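Local coordinates for malonate decarboxylase subunit alpha (Acinetobacter baumannii ATCC 17978, PDB 6MPR), which probably acts as the acyl carrier protein transferase of malonate decarboxylase, exchanging acetyl for malonyl groups in the breakdown of malonate to acetate and carbon dioxide, at residues A543-N546 with I547-V551. Numbering follows the deposited sequence.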
loop_
_atom_site.group_PDB
_atom_site.type_symbol
_atom_site.label_atom_id
_atom_site.label_comp_id
_atom_site.label_asym_id
_atom_site.label_seq_id
_atom_site.Cartn_x
_atom_site.Cartn_y
_atom_site.Cartn_z
ATOM N N ALA A 543 11.039 7.076 32.007
ATOM C CA ALA A 543 11.804 5.881 32.357
ATOM C C ALA A 543 13.295 6.087 32.138
ATOM O O ALA A 543 14.115 5.442 32.799
ATOM C CB ALA A 543 11.321 4.675 31.543
ATOM N N ALA A 544 13.662 6.956 31.201
ATOM C CA ALA A 544 15.050 7.333 30.978
ATOM C C ALA A 544 15.116 8.845 30.838
ATOM O O ALA A 544 14.332 9.433 30.087
ATOM C CB ALA A 544 15.623 6.645 29.729
ATOM N N LYS A 545 16.048 9.469 31.558
ATOM C CA LYS A 545 16.218 10.919 31.564
ATOM C C LYS A 545 17.239 11.416 30.549
ATOM O O LYS A 545 17.300 12.625 30.292
ATOM C CB LYS A 545 16.647 11.387 32.962
ATOM C CG LYS A 545 15.509 11.640 33.939
ATOM C CD LYS A 545 14.781 10.362 34.287
ATOM C CE LYS A 545 13.868 10.557 35.488
ATOM N NZ LYS A 545 13.251 9.264 35.888
ATOM N N ASN A 546 18.051 10.532 29.984
ATOM C CA ASN A 546 19.128 10.947 29.096
ATOM C C ASN A 546 19.567 9.732 28.294
ATOM O O ASN A 546 19.066 8.619 28.493
ATOM C CB ASN A 546 20.290 11.567 29.885
ATOM C CG ASN A 546 20.778 10.671 31.018
ATOM O OD1 ASN A 546 20.889 9.450 30.868
ATOM N ND2 ASN A 546 21.068 11.277 32.164
ATOM N N ILE A 547 20.529 9.953 27.396
ATOM C CA ILE A 547 21.029 8.881 26.537
ATOM C C ILE A 547 21.717 7.797 27.365
ATOM O O ILE A 547 21.517 6.599 27.128
ATOM C CB ILE A 547 21.977 9.466 25.468
ATOM C CG1 ILE A 547 21.205 10.277 24.415
ATOM C CG2 ILE A 547 22.834 8.381 24.842
ATOM C CD1 ILE A 547 20.458 9.443 23.396
ATOM N N ALA A 548 22.560 8.197 28.323
ATOM C CA ALA A 548 23.216 7.218 29.189
ATOM C C ALA A 548 22.195 6.277 29.816
ATOM O O ALA A 548 22.446 5.076 29.961
ATOM C CB ALA A 548 24.025 7.926 30.278
ATOM N N ASP A 549 21.023 6.807 30.171
ATOM C CA ASP A 549 19.978 5.976 30.758
ATOM C C ASP A 549 19.464 4.948 29.756
ATOM O O ASP A 549 19.158 3.805 30.131
ATOM C CB ASP A 549 18.836 6.858 31.256
ATOM C CG ASP A 549 19.087 7.412 32.647
ATOM O OD1 ASP A 549 20.147 7.114 33.239
ATOM O OD2 ASP A 549 18.216 8.151 33.140
ATOM N N LEU A 550 19.376 5.330 28.477
ATOM C CA LEU A 550 18.968 4.374 27.456
ATOM C C LEU A 550 20.017 3.285 27.287
ATOM O O LEU A 550 19.675 2.109 27.116
ATOM C CB LEU A 550 18.709 5.088 26.126
ATOM C CG LEU A 550 17.498 6.041 26.134
ATOM C CD1 LEU A 550 17.353 6.758 24.815
ATOM C CD2 LEU A 550 16.226 5.279 26.477
ATOM N N VAL A 551 21.299 3.654 27.346
ATOM C CA VAL A 551 22.356 2.645 27.260
ATOM C C VAL A 551 22.218 1.644 28.396
ATOM O O VAL A 551 22.287 0.423 28.192
ATOM C CB VAL A 551 23.743 3.309 27.270
ATOM C CG1 VAL A 551 24.829 2.247 27.308
ATOM C CG2 VAL A 551 23.898 4.206 26.065
HETATM O O HOH W 1 21.656 9.101 34.320
#
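The chi1 torsion of N546 (52°) sets CG in the gap between N and C, which swings the amide over the first turn of helix 547-553. D549 answers with CG opposite its carbonyl carbon, and its carboxylate reaches back to the loop. N546 is the N-cap. Its OD1 accepts from D549 N at 2.7 Å, with the donor nearly in line with the C=O bond (172°). The N546 backbone O takes weak bonds from D549 N and L550 N. In return, D549 OD2 accepts from K545 N at 3.0 Å, almost straight (166°), through its anti lone pair. The amide and carboxylate planes are inclined to each other. A water joins them, accepting from N546 ND2 (3.1 Å) and donating to D549 OD1 (2.7 Å). A544 CB also touches D549 CB and L550 CD2, each at 3.6 Å. L550 also packs on P308 of helix 307-311. K545 NZ is hydrogen-bonded to L542 O and lies 5.8 Å from D549 OD2, without contact. The exchange resembles a capping box, but the return bond goes to the residue before the cap. The carboxylate at the helix N-terminus is consistent with a favourable dipole interaction, which would tend to stabilise its charged form.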